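Local atomic coordinates of conserved protein with 2 CBS domains (Pyrobaculum aerophilum, PDB entry 2RIF), a protein that binds adenosine monophosphate between its two CBS domains and so probably senses the nucleotide state of the cell, although its wider role is not established. Residues 11-16 with 34-39; 52-57 with 74-79; 100-105 with 117-122. All blocks are in the same frame, centred on the assembly; numbering follows the deposited sequence.

Contact 1 (11-16 with 34-39). With CS (cesium ion), chain F; AMP (adenosine monophosphate), chain G.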
loop_
_atom_site.group_PDB
_atom_site.type_symbol
_atom_site.label_atom_id
_atom_site.label_comp_id
_atom_site.label_asym_id
_atom_site.label_seq_id
_atom_site.Cartn_x
_atom_site.Cartn_y
_atom_site.Cartn_z
ATOM N N LEU A 11 -2.030 -16.449 -8.150
ATOM C CA LEU A 11 -1.204 -16.767 -6.981
ATOM C C LEU A 11 0.184 -17.225 -7.423
ATOM O O LEU A 11 0.307 -18.118 -8.265
ATOM C CB LEU A 11 -1.856 -17.860 -6.122
ATOM C CG LEU A 11 -2.694 -17.392 -4.928
ATOM C CD1 LEU A 11 -1.791 -16.787 -3.863
ATOM C CD2 LEU A 11 -3.766 -16.403 -5.350
ATOM N N LYS A 12 1.220 -16.610 -6.854
ATOM C CA LYS A 12 2.609 -16.962 -7.173
ATOM C C LYS A 12 3.488 -17.206 -5.937
ATOM O O LYS A 12 4.699 -17.398 -6.072
ATOM C CB LYS A 12 3.247 -15.873 -8.051
ATOM C CG LYS A 12 3.187 -14.453 -7.471
ATOM C CD LYS A 12 2.006 -13.655 -8.009
ATOM C CE LYS A 12 2.257 -13.155 -9.430
ATOM N NZ LYS A 12 1.147 -12.296 -9.928
ATOM N N ARG A 13 2.890 -17.220 -4.745
ATOM C CA ARG A 13 3.658 -17.330 -3.504
ATOM C C ARG A 13 2.852 -17.986 -2.380
ATOM O O ARG A 13 1.639 -17.781 -2.292
ATOM C CB ARG A 13 4.103 -15.934 -3.065
ATOM C CG ARG A 13 5.148 -15.906 -1.950
ATOM C CD ARG A 13 5.435 -14.489 -1.442
ATOM N NE ARG A 13 5.546 -13.501 -2.518
ATOM C CZ ARG A 13 6.150 -12.319 -2.409
ATOM N NH1 ARG A 13 6.717 -11.936 -1.268
ATOM N NH2 ARG A 13 6.187 -11.507 -3.460
ATOM N N PRO A 14 3.521 -18.781 -1.518
ATOM C CA PRO A 14 2.832 -19.321 -0.345
ATOM C C PRO A 14 2.457 -18.211 0.642
ATOM O O PRO A 14 3.215 -17.250 0.785
ATOM C CB PRO A 14 3.867 -20.262 0.287
ATOM C CG PRO A 14 4.900 -20.483 -0.744
ATOM C CD PRO A 14 4.902 -19.285 -1.623
ATOM N N PRO A 15 1.309 -18.352 1.331
ATOM C CA PRO A 15 0.805 -17.296 2.213
ATOM C C PRO A 15 1.767 -16.912 3.339
ATOM O O PRO A 15 2.269 -17.784 4.050
ATOM C CB PRO A 15 -0.483 -17.899 2.787
ATOM C CG PRO A 15 -0.333 -19.363 2.629
ATOM C CD PRO A 15 0.463 -19.558 1.381
ATOM N N VAL A 16 2.022 -15.613 3.478
ATOM C CA VAL A 16 2.825 -15.077 4.569
ATOM C C VAL A 16 1.906 -14.899 5.768
ATOM O O VAL A 16 0.975 -14.093 5.724
ATOM C CB VAL A 16 3.445 -13.716 4.198
ATOM C CG1 VAL A 16 4.152 -13.100 5.399
ATOM C CG2 VAL A 16 4.404 -13.873 3.025
ATOM N N ASN A 34 9.612 -10.802 4.221
ATOM C CA ASN A 34 8.980 -11.272 2.984
ATOM C C ASN A 34 8.726 -10.167 1.954
ATOM O O ASN A 34 8.343 -10.459 0.822
ATOM C CB ASN A 34 7.664 -11.979 3.314
ATOM C CG ASN A 34 7.872 -13.259 4.095
ATOM O OD1 ASN A 34 8.407 -14.234 3.570
ATOM N ND2 ASN A 34 7.442 -13.267 5.353
ATOM N N ARG A 35 8.941 -8.912 2.349
ATOM C CA ARG A 35 8.722 -7.746 1.482
ATOM C C ARG A 35 7.284 -7.676 0.955
ATOM O O ARG A 35 7.048 -7.579 -0.254
ATOM C CB ARG A 35 9.742 -7.711 0.336
ATOM C CG ARG A 35 11.168 -7.524 0.817
ATOM C CD ARG A 35 12.148 -7.392 -0.332
ATOM N NE ARG A 35 13.516 -7.214 0.154
ATOM C CZ ARG A 35 14.033 -6.065 0.592
ATOM N NH1 ARG A 35 13.307 -4.949 0.617
ATOM N NH2 ARG A 35 15.293 -6.030 1.013
ATOM N N VAL A 36 6.335 -7.722 1.886
ATOM C CA VAL A 36 4.913 -7.653 1.566
ATOM C C VAL A 36 4.224 -6.613 2.451
ATOM O O VAL A 36 4.775 -6.177 3.465
ATOM C CB VAL A 36 4.228 -9.027 1.737
ATOM C CG1 VAL A 36 4.843 -10.046 0.783
ATOM C CG2 VAL A 36 4.331 -9.509 3.179
ATOM N N GLY A 37 3.017 -6.224 2.056
ATOM C CA GLY A 37 2.274 -5.178 2.750
ATOM C C GLY A 37 1.295 -5.690 3.789
ATOM O O GLY A 37 0.850 -4.926 4.644
ATOM N N LEU A 38 0.964 -6.977 3.718
ATOM C CA LEU A 38 -0.038 -7.575 4.597
ATOM C C LEU A 38 0.448 -8.911 5.149
ATOM O O LEU A 38 1.225 -9.613 4.502
ATOM C CB LEU A 38 -1.338 -7.793 3.819
ATOM C CG LEU A 38 -2.603 -8.152 4.604
ATOM C CD1 LEU A 38 -3.355 -6.890 5.018
ATOM C CD2 LEU A 38 -3.503 -9.054 3.774
ATOM N N ALA A 39 -0.007 -9.240 6.357
ATOM C CA ALA A 39 0.262 -10.535 6.977
ATOM C C ALA A 39 -1.043 -11.105 7.516
ATOM O O ALA A 39 -1.805 -10.400 8.176
ATOM C CB ALA A 39 1.273 -10.386 8.098
HETATM CS CS CS F . 0.326 -20.461 -10.682
HETATM P P AMP G . 2.518 -6.342 -1.602
HETATM O O1P AMP G . 3.610 -5.351 -1.320
HETATM O O2P AMP G . 2.165 -7.198 -0.411
HETATM O O3P AMP G . 1.333 -5.789 -2.351
HETATM O "O5'" AMP G . 3.216 -7.298 -2.692
HETATM C "C5'" AMP G . 3.724 -8.595 -2.396
HETATM C "C4'" AMP G . 3.282 -9.573 -3.478
HETATM O "O4'" AMP G . 3.217 -10.885 -2.914
HETATM C "C3'" AMP G . 1.908 -9.258 -4.062
HETATM O "O3'" AMP G . 2.018 -8.931 -5.452
HETATM C "C2'" AMP G . 1.071 -10.500 -3.826
HETATM O "O2'" AMP G . 0.893 -11.261 -5.023
HETATM C "C1'" AMP G . 1.864 -11.331 -2.835
HETATM N N9 AMP G . 1.390 -11.165 -1.438
HETATM C C8 AMP G . 0.964 -10.038 -0.832
HETATM N N7 AMP G . 0.621 -10.286 0.462
HETATM C C5 AMP G . 0.837 -11.594 0.693
HETATM C C6 AMP G . 0.694 -12.533 1.830
HETATM N N6 AMP G . 0.230 -12.106 3.026
HETATM N N1 AMP G . 1.034 -13.829 1.626
HETATM C C2 AMP G . 1.495 -14.274 0.438
HETATM N N3 AMP G . 1.648 -13.476 -0.628
HETATM C C4 AMP G . 1.344 -12.161 -0.564
#

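Contact 2 (52-57 with 74-79). With CS (cesium ion), chain E; AMP (adenosine monophosphate), chain H; AMP (adenosine monophosphate), chain M.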
loop_
_atom_site.group_PDB
_atom_site.type_symbol
_atom_site.label_atom_id
_atom_site.label_comp_id
_atom_site.label_asym_id
_atom_site.label_seq_id
_atom_site.Cartn_x
_atom_site.Cartn_y
_atom_site.Cartn_z
ATOM N N ALA A 52 -7.564 -13.156 11.109
ATOM C CA ALA A 52 -7.372 -11.717 10.968
ATOM C C ALA A 52 -6.278 -11.389 9.961
ATOM O O ALA A 52 -5.596 -12.285 9.456
ATOM C CB ALA A 52 -7.034 -11.097 12.315
ATOM N N VAL A 53 -6.127 -10.100 9.668
ATOM C CA VAL A 53 -5.041 -9.613 8.827
ATOM C C VAL A 53 -4.436 -8.361 9.449
ATOM O O VAL A 53 -5.137 -7.574 10.097
ATOM C CB VAL A 53 -5.511 -9.284 7.392
ATOM C CG1 VAL A 53 -5.986 -10.541 6.687
ATOM C CG2 VAL A 53 -6.602 -8.214 7.406
ATOM N N VAL A 54 -3.130 -8.195 9.259
ATOM C CA VAL A 54 -2.423 -7.012 9.721
ATOM C C VAL A 54 -1.615 -6.446 8.565
ATOM O O VAL A 54 -0.783 -7.147 7.979
ATOM C CB VAL A 54 -1.465 -7.331 10.885
ATOM C CG1 VAL A 54 -0.730 -6.067 11.333
ATOM C CG2 VAL A 54 -2.225 -7.941 12.051
ATOM N N SER A 55 -1.871 -5.182 8.238
ATOM C CA SER A 55 -1.108 -4.480 7.210
ATOM C C SER A 55 -0.064 -3.573 7.841
ATOM O O SER A 55 -0.151 -3.223 9.018
ATOM C CB SER A 55 -2.036 -3.636 6.330
ATOM O OG SER A 55 -1.294 -2.738 5.519
ATOM N N GLU A 56 0.919 -3.190 7.036
ATOM C CA GLU A 56 1.893 -2.168 7.416
ATOM C C GLU A 56 1.219 -0.827 7.747
ATOM O O GLU A 56 1.766 -0.018 8.497
ATOM C CB GLU A 56 2.894 -1.972 6.282
ATOM C CG GLU A 56 2.256 -1.470 4.991
ATOM C CD GLU A 56 3.158 -1.630 3.802
ATOM O OE1 GLU A 56 2.634 -1.664 2.674
ATOM O OE2 GLU A 56 4.384 -1.733 3.997
ATOM N N ARG A 57 0.047 -0.596 7.158
ATOM C CA ARG A 57 -0.798 0.556 7.487
ATOM C C ARG A 57 -1.218 0.524 8.957
ATOM O O ARG A 57 -1.264 1.565 9.612
ATOM C CB ARG A 57 -2.038 0.546 6.587
ATOM C CG ARG A 57 -3.114 1.613 6.878
ATOM C CD ARG A 57 -2.879 2.987 6.238
ATOM N NE ARG A 57 -2.465 2.927 4.829
ATOM C CZ ARG A 57 -2.889 3.739 3.860
ATOM N NH1 ARG A 57 -3.806 4.681 4.084
ATOM N NH2 ARG A 57 -2.408 3.576 2.633
ATOM N N MET A 74 -3.237 -8.631 17.492
ATOM C CA MET A 74 -4.654 -8.884 17.217
ATOM C C MET A 74 -5.540 -7.639 17.351
ATOM O O MET A 74 -6.399 -7.412 16.501
ATOM C CB MET A 74 -5.189 -10.027 18.097
ATOM C CG MET A 74 -6.489 -10.650 17.600
ATOM S SD MET A 74 -6.337 -11.442 15.979
ATOM C CE MET A 74 -8.009 -12.049 15.754
ATOM N N PRO A 75 -5.336 -6.825 18.408
ATOM C CA PRO A 75 -6.156 -5.614 18.544
ATOM C C PRO A 75 -6.005 -4.589 17.410
ATOM O O PRO A 75 -6.940 -3.825 17.162
ATOM C CB PRO A 75 -5.684 -5.019 19.879
ATOM C CG PRO A 75 -5.149 -6.177 20.634
ATOM C CD PRO A 75 -4.493 -7.035 19.598
ATOM N N ILE A 76 -4.852 -4.571 16.737
ATOM C CA ILE A 76 -4.663 -3.690 15.575
ATOM C C ILE A 76 -5.007 -4.367 14.237
ATOM O O ILE A 76 -4.944 -3.724 13.186
ATOM C CB ILE A 76 -3.236 -3.065 15.514
ATOM C CG1 ILE A 76 -2.156 -4.118 15.236
ATOM C CG2 ILE A 76 -2.935 -2.317 16.807
ATOM C CD1 ILE A 76 -0.845 -3.523 14.737
ATOM N N ALA A 77 -5.401 -5.641 14.282
ATOM C CA ALA A 77 -5.716 -6.410 13.071
ATOM C C ALA A 77 -7.181 -6.259 12.661
ATOM O O ALA A 77 -7.979 -5.677 13.397
ATOM C CB ALA A 77 -5.374 -7.883 13.278
ATOM N N ASN A 78 -7.520 -6.785 11.483
ATOM C CA ASN A 78 -8.872 -6.694 10.919
ATOM C C ASN A 78 -9.453 -8.053 10.551
ATOM O O ASN A 78 -8.714 -8.987 10.243
ATOM C CB ASN A 78 -8.862 -5.821 9.662
ATOM C CG ASN A 78 -8.963 -4.347 9.971
ATOM O OD1 ASN A 78 -9.866 -3.915 10.690
ATOM N ND2 ASN A 78 -8.046 -3.558 9.422
ATOM N N SER A 79 -10.783 -8.143 10.564
ATOM C CA SER A 79 -11.491 -9.352 10.145
ATOM C C SER A 79 -11.244 -9.584 8.654
ATOM O O SER A 79 -11.483 -8.684 7.854
ATOM C CB SER A 79 -12.994 -9.210 10.405
ATOM O OG SER A 79 -13.666 -10.442 10.213
HETATM CS CS CS E . -8.492 -2.341 13.702
HETATM P P AMP H . -3.639 -2.124 2.770
HETATM O O1P AMP H . -3.877 -0.776 2.143
HETATM O O2P AMP H . -4.177 -3.276 1.960
HETATM O O3P AMP H . -2.233 -2.341 3.269
HETATM O "O5'" AMP H . -4.526 -2.091 4.119
HETATM C "C5'" AMP H . -5.162 -0.897 4.593
HETATM C "C4'" AMP H . -6.144 -1.220 5.712
HETATM O "O4'" AMP H . -7.099 -2.179 5.249
HETATM C "C3'" AMP H . -5.456 -1.833 6.917
HETATM O "O3'" AMP H . -6.042 -1.336 8.124
HETATM C "C2'" AMP H . -5.680 -3.322 6.760
HETATM O "O2'" AMP H . -5.729 -4.004 8.015
HETATM C "C1'" AMP H . -6.996 -3.394 5.999
HETATM N N9 AMP H . -7.033 -4.562 5.088
HETATM C C8 AMP H . -6.240 -4.770 4.019
HETATM N N7 AMP H . -6.537 -5.938 3.400
HETATM C C5 AMP H . -7.547 -6.496 4.085
HETATM C C6 AMP H . -8.345 -7.731 3.976
HETATM N N6 AMP H . -8.108 -8.619 2.986
HETATM N N1 AMP H . -9.307 -7.934 4.904
HETATM C C2 AMP H . -9.548 -7.055 5.898
HETATM N N3 AMP H . -8.862 -5.913 6.048
HETATM C C4 AMP H . -7.869 -5.585 5.194
HETATM P P AMP M . -3.127 5.894 -0.516
HETATM O O1P AMP M . -3.347 5.297 -1.880
HETATM O O2P AMP M . -3.833 5.193 0.616
HETATM O O3P AMP M . -1.686 6.239 -0.233
HETATM O "O5'" AMP M . -3.883 7.316 -0.560
HETATM C "C5'" AMP M . -5.306 7.415 -0.618
HETATM C "C4'" AMP M . -5.714 8.459 -1.654
HETATM O "O4'" AMP M . -5.136 9.725 -1.325
HETATM C "C3'" AMP M . -5.256 8.092 -3.062
HETATM O "O3'" AMP M . -6.378 7.845 -3.913
HETATM C "C2'" AMP M . -4.445 9.269 -3.564
HETATM O "O2'" AMP M . -5.109 9.913 -4.654
HETATM C "C1'" AMP M . -4.339 10.236 -2.398
HETATM N N9 AMP M . -2.945 10.416 -1.914
HETATM C C8 AMP M . -2.039 9.460 -1.615
HETATM N N7 AMP M . -0.876 10.010 -1.180
HETATM C C5 AMP M . -1.033 11.344 -1.191
HETATM C C6 AMP M . -0.210 12.527 -0.855
HETATM N N6 AMP M . 1.059 12.386 -0.411
HETATM N N1 AMP M . -0.768 13.752 -1.016
HETATM C C2 AMP M . -2.031 13.913 -1.461
HETATM N N3 AMP M . -2.829 12.879 -1.780
HETATM C C4 AMP M . -2.398 11.601 -1.669
HETATM O O HOH W 1 -9.376 -4.983 15.662
HETATM O O HOH W 2 -7.870 -0.521 11.387
#

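Contact 3 (100-105 with 117-122). With AMP (adenosine monophosphate), chain H; AMP (adenosine monophosphate), chain G.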
loop_
_atom_site.group_PDB
_atom_site.type_symbol
_atom_site.label_atom_id
_atom_site.label_comp_id
_atom_site.label_asym_id
_atom_site.label_seq_id
_atom_site.Cartn_x
_atom_site.Cartn_y
_atom_site.Cartn_z
ATOM N N ASN A 100 -11.920 -0.139 -0.023
ATOM C CA ASN A 100 -10.726 0.696 0.034
ATOM C C ASN A 100 -9.550 -0.052 0.669
ATOM O O ASN A 100 -8.927 0.426 1.616
ATOM C CB ASN A 100 -11.034 1.997 0.789
ATOM C CG ASN A 100 -10.111 3.133 0.403
ATOM O OD1 ASN A 100 -9.945 3.436 -0.779
ATOM N ND2 ASN A 100 -9.522 3.785 1.399
ATOM N N ILE A 101 -9.277 -1.245 0.145
ATOM C CA ILE A 101 -8.153 -2.072 0.593
ATOM C C ILE A 101 -7.322 -2.483 -0.619
ATOM O O ILE A 101 -7.817 -2.477 -1.747
ATOM C CB ILE A 101 -8.617 -3.330 1.385
ATOM C CG1 ILE A 101 -9.549 -4.213 0.547
ATOM C CG2 ILE A 101 -9.302 -2.917 2.686
ATOM C CD1 ILE A 101 -10.095 -5.413 1.295
ATOM N N ARG A 102 -6.060 -2.828 -0.382
ATOM C CA ARG A 102 -5.150 -3.214 -1.458
ATOM C C ARG A 102 -4.769 -4.692 -1.376
ATOM O O ARG A 102 -3.810 -5.128 -2.019
ATOM C CB ARG A 102 -3.900 -2.332 -1.420
ATOM C CG ARG A 102 -4.196 -0.844 -1.641
ATOM C CD ARG A 102 -2.969 0.047 -1.443
ATOM N NE ARG A 102 -2.466 -0.015 -0.072
ATOM C CZ ARG A 102 -1.499 0.756 0.419
ATOM N NH1 ARG A 102 -0.892 1.667 -0.337
ATOM N NH2 ARG A 102 -1.129 0.601 1.684
ATOM N N HIS A 103 -5.523 -5.458 -0.589
ATOM C CA HIS A 103 -5.309 -6.901 -0.462
ATOM C C HIS A 103 -6.631 -7.636 -0.289
ATOM O O HIS A 103 -7.605 -7.070 0.212
ATOM C CB HIS A 103 -4.418 -7.227 0.743
ATOM C CG HIS A 103 -3.025 -6.692 0.638
ATOM N ND1 HIS A 103 -2.687 -5.417 1.039
ATOM C CD2 HIS A 103 -1.880 -7.264 0.197
ATOM C CE1 HIS A 103 -1.397 -5.225 0.840
ATOM N NE2 HIS A 103 -0.883 -6.330 0.329
ATOM N N VAL A 104 -6.651 -8.899 -0.707
ATOM C CA VAL A 104 -7.770 -9.803 -0.443
ATOM C C VAL A 104 -7.214 -11.194 -0.131
ATOM O O VAL A 104 -6.329 -11.688 -0.832
ATOM C CB VAL A 104 -8.760 -9.889 -1.630
ATOM C CG1 VAL A 104 -9.480 -8.566 -1.822
ATOM C CG2 VAL A 104 -8.046 -10.303 -2.905
ATOM N N VAL A 105 -7.732 -11.809 0.927
ATOM C CA VAL A 105 -7.270 -13.120 1.371
ATOM C C VAL A 105 -7.970 -14.215 0.575
ATOM O O VAL A 105 -9.185 -14.375 0.668
ATOM C CB VAL A 105 -7.551 -13.339 2.872
ATOM C CG1 VAL A 105 -7.050 -14.709 3.316
ATOM C CG2 VAL A 105 -6.912 -12.235 3.704
ATOM N N LEU A 117 -3.952 -12.147 -2.398
ATOM C CA LEU A 117 -3.863 -11.397 -3.640
ATOM C C LEU A 117 -3.732 -9.916 -3.295
ATOM O O LEU A 117 -4.260 -9.463 -2.278
ATOM C CB LEU A 117 -5.116 -11.646 -4.484
ATOM C CG LEU A 117 -4.966 -11.646 -6.002
ATOM C CD1 LEU A 117 -3.991 -12.725 -6.455
ATOM C CD2 LEU A 117 -6.329 -11.850 -6.644
ATOM N N SER A 118 -3.031 -9.175 -4.149
ATOM C CA SER A 118 -2.757 -7.757 -3.924
ATOM C C SER A 118 -3.177 -6.917 -5.124
ATOM O O SER A 118 -3.258 -7.417 -6.245
ATOM C CB SER A 118 -1.261 -7.560 -3.654
ATOM O OG SER A 118 -0.869 -6.205 -3.787
ATOM N N ILE A 119 -3.429 -5.633 -4.880
ATOM C CA ILE A 119 -3.727 -4.677 -5.952
ATOM C C ILE A 119 -2.571 -4.613 -6.966
ATOM O O ILE A 119 -2.767 -4.259 -8.126
ATOM C CB ILE A 119 -4.010 -3.265 -5.377
ATOM C CG1 ILE A 119 -4.661 -2.366 -6.429
ATOM C CG2 ILE A 119 -2.728 -2.628 -4.848
ATOM C CD1 ILE A 119 -5.184 -1.065 -5.866
ATOM N N ARG A 120 -1.371 -4.959 -6.506
ATOM C CA ARG A 120 -0.185 -5.038 -7.354
ATOM C C ARG A 120 -0.330 -6.125 -8.430
ATOM O O ARG A 120 0.160 -5.969 -9.549
ATOM C CB ARG A 120 1.042 -5.321 -6.477
ATOM C CG ARG A 120 2.348 -4.784 -7.012
ATOM C CD ARG A 120 3.508 -5.172 -6.105
ATOM N NE ARG A 120 3.412 -4.557 -4.779
ATOM C CZ ARG A 120 3.886 -3.356 -4.441
ATOM N NH1 ARG A 120 4.509 -2.582 -5.326
ATOM N NH2 ARG A 120 3.734 -2.919 -3.195
ATOM N N ASP A 121 -1.012 -7.219 -8.084
ATOM C CA ASP A 121 -1.225 -8.345 -9.003
ATOM C C ASP A 121 -2.201 -8.021 -10.133
ATOM O O ASP A 121 -2.026 -8.483 -11.262
ATOM C CB ASP A 121 -1.767 -9.565 -8.250
ATOM C CG ASP A 121 -0.829 -10.055 -7.167
ATOM O OD1 ASP A 121 0.396 -10.109 -7.412
ATOM O OD2 ASP A 121 -1.324 -10.398 -6.072
ATOM N N LEU A 122 -3.229 -7.237 -9.820
ATOM C CA LEU A 122 -4.312 -6.958 -10.761
ATOM C C LEU A 122 -3.992 -5.821 -11.729
ATOM O O LEU A 122 -4.466 -5.821 -12.867
ATOM C CB LEU A 122 -5.597 -6.609 -9.998
ATOM C CG LEU A 122 -5.991 -7.522 -8.834
ATOM C CD1 LEU A 122 -7.365 -7.135 -8.306
ATOM C CD2 LEU A 122 -5.971 -8.985 -9.252
HETATM P P AMP H . -3.639 -2.124 2.770
HETATM O O1P AMP H . -3.877 -0.776 2.143
HETATM O O2P AMP H . -4.177 -3.276 1.960
HETATM O O3P AMP H . -2.233 -2.341 3.269
HETATM O "O5'" AMP H . -4.526 -2.091 4.119
HETATM C "C5'" AMP H . -5.162 -0.897 4.593
HETATM C "C4'" AMP H . -6.144 -1.220 5.712
HETATM O "O4'" AMP H . -7.099 -2.179 5.249
HETATM C "C3'" AMP H . -5.456 -1.833 6.917
HETATM O "O3'" AMP H . -6.042 -1.336 8.124
HETATM C "C2'" AMP H . -5.680 -3.322 6.760
HETATM O "O2'" AMP H . -5.729 -4.004 8.015
HETATM C "C1'" AMP H . -6.996 -3.394 5.999
HETATM N N9 AMP H . -7.033 -4.562 5.088
HETATM C C8 AMP H . -6.240 -4.770 4.019
HETATM N N7 AMP H . -6.537 -5.938 3.400
HETATM C C5 AMP H . -7.547 -6.496 4.085
HETATM C C6 AMP H . -8.345 -7.731 3.976
HETATM N N6 AMP H . -8.108 -8.619 2.986
HETATM N N1 AMP H . -9.307 -7.934 4.904
HETATM C C2 AMP H . -9.548 -7.055 5.898
HETATM N N3 AMP H . -8.862 -5.913 6.048
HETATM C C4 AMP H . -7.869 -5.585 5.194
HETATM P P AMP G . 2.518 -6.342 -1.602
HETATM O O1P AMP G . 3.610 -5.351 -1.320
HETATM O O2P AMP G . 2.165 -7.198 -0.411
HETATM O O3P AMP G . 1.333 -5.789 -2.351
HETATM O "O5'" AMP G . 3.216 -7.298 -2.692
HETATM C "C5'" AMP G . 3.724 -8.595 -2.396
HETATM C "C4'" AMP G . 3.282 -9.573 -3.478
HETATM O "O4'" AMP G . 3.217 -10.885 -2.914
HETATM C "C3'" AMP G . 1.908 -9.258 -4.062
HETATM O "O3'" AMP G . 2.018 -8.931 -5.452
HETATM C "C2'" AMP G . 1.071 -10.500 -3.826
HETATM O "O2'" AMP G . 0.893 -11.261 -5.023
HETATM C "C1'" AMP G . 1.864 -11.331 -2.835
HETATM N N9 AMP G . 1.390 -11.165 -1.438
HETATM C C8 AMP G . 0.964 -10.038 -0.832
HETATM N N7 AMP G . 0.621 -10.286 0.462
HETATM C C5 AMP G . 0.837 -11.594 0.693
HETATM C C6 AMP G . 0.694 -12.533 1.830
HETATM N N6 AMP G . 0.230 -12.106 3.026
HETATM N N1 AMP G . 1.034 -13.829 1.626
HETATM C C2 AMP G . 1.495 -14.274 0.438
HETATM N N3 AMP G . 1.648 -13.476 -0.628
HETATM C C4 AMP G . 1.344 -12.161 -0.564
#

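Contact 1 (11-16 with 34-39)
Val16 lays its two methyls against the side-chain amide of Asn34, and it gives up more surface here than any other residue of the contact. CG1 comes within 3.3 Å of Asn34 ND2, while CG2 faces the amide carbon CG; the side chains approach from opposite directions. Asn34 ND2 is nevertheless satisfied, donating to Glu30 O in helix 24-34. That helix ends in a Schellman motif, with Arg35 at positive phi turning the chain toward strand 38-42.

Arg13, three residues before Val16 in the same loop, reaches toward the end of helix 24-34. With CG opposite the backbone N (chi1 -168°) and a bend at chi3, its guanidinium brings NH1 to 3.0 Å from Asn34 O, near the plane of the group, and to 3.4 Å from Val36 CG1. AMP O4' lies over one guanidinium face, 3.1 Å from Arg13 NH2. Shortening this to an alanine would probably leave the O4' side of the ribose without its guanidinium cover and open a gap beside Val36 CG1.

The backbone reads the base: Val16 N donates almost straight (178°) to AMP N1 at 2.8 Å, and AMP N6 gives weak bonds to Leu38 O and Val16 O. Gly37 N holds phosphate O2P at 2.8 Å. A donor at N1 and acceptors at N6 match adenine; guanine, protonated at N1 with a carbonyl at C6, would probably fit poorly.

Contact 2 (52-57 with 74-79)
Two backbone hydrogen bonds join Val53 to Asn78: Val53 N donates to Asn78 O and Asn78 N to Val53 O, both at 2.9 Å. Each donor lies in the plane of the carbonyl it meets. They make a single antiparallel bridge, beside which Ala52 CA adds a close C-H...O approach to Asn78 O.

Apolar contacts flank the bridge. Ala77 CB fits against Val54 CG2 at 3.4 Å and also faces Ala52 CB; a small methyl suits this place, where Ala77 CB is already 3.2 Å from Val53 O. Met74, bent at chi2 (63°), swings its thioether back so that CE lies 3.7 Å from Ala52 CB. Val54 CG1 meets Ile76 CD1 on the same flank.

Strand 50-55 belongs to the sheet of the first CBS domain, and the 74-79 loop leads into strand 82-84 of the second, so the bridge ties that loop to an outer strand of the first domain's sheet.

Side chains here also meet the nucleotides. Asn78 ND2 donates to O2' of the AMP in chain H at 2.7 Å, and Val53 CG2 packs near N3 of its adenine. Ser55, the N-cap of helix 56-64, accepts from Arg57 N through OG, which also lies very close to that AMP's O3P and is hydrogen-bonded to Gly37 O. Arg57 instead reaches the AMP in chain M, giving NH2 to O2P at 3.0 Å, while its NE pairs with Glu56 of the second subunit.

A cesium ion sits 3.4 Å from Ala77 O, bound also by two waters.

Contact 3 (100-105 with 117-122)
His103 crosses from its strand toward Ser118, and its side chain spends its two nitrogens on two AMP molecules. CB lies near Leu117 O and N7 of the chain H AMP. From there CG turns opposite the carbonyl carbon (chi1 -64°), bringing CD2 to 3.9 Å from Ser118 CB. On one edge of the ring ND1 donates to O2P of the AMP in chain H at 2.8 Å; CE1, between the nitrogens, is 3.6 Å from that same O2P; at the tip NE2 donates to O2P of the AMP in chain G at 3.3 Å (169°). Imidazole suits this place because its two ring nitrogens point apart, and bonds from both would be consistent with a protonated ring between two phosphates.

The backbones behind it form the beta hairpin of strands 103-107 and 113-118 in the second CBS domain. His103 and Ser118 are a non-hydrogen-bonded pair; next to them Val104 and Leu117 exchange two bonds of 2.9 Å, Val104 N to Leu117 O and Leu117 N to Val104 O. On the sheet face opposite His103, Val104 CG2 lies beside Leu117 CB at 3.6 Å.

At the strand end Ile119 N donates to Arg102 O from above the carbonyl plane, and Ile119 CG2 packs on Arg102 CB. Arg102 NE then reaches O1P of the chain H AMP at 2.7 Å. Ser118 and Asp121 form a capping box at the start of helix 119-123. Ser118 OG also donates to O3P of the chain G AMP, whose ribose O3' donates to Asp121 OD1 at 2.8 Å.

Two AMP molecules bridge the contacts. The AMP in chain G lies between contacts 1 and 3, whose centres are 11 Å apart: contact 1 holds the adenine and one phosphate oxygen, while contact 3 supplies Asp121 for the ribose hydroxyls and Ser118, Arg120 and His103 for the phosphate. The AMP in chain H lies between contacts 2 and 3, centres about 15 Å apart. Contacts 1 and 2 share a sheet, where Ala39 N lies 2.8 Å from Val54 O. Leu38 CD2 packs on His103 CB at 3.7 Å, joining the two CBS domains. Arg57 and Arg102 come within 3.4 Å by their NH2 atoms; Arg102 binds the AMP in chain H, Arg57 that in chain M, and Glu56 of the second subunit makes salt bridges to both.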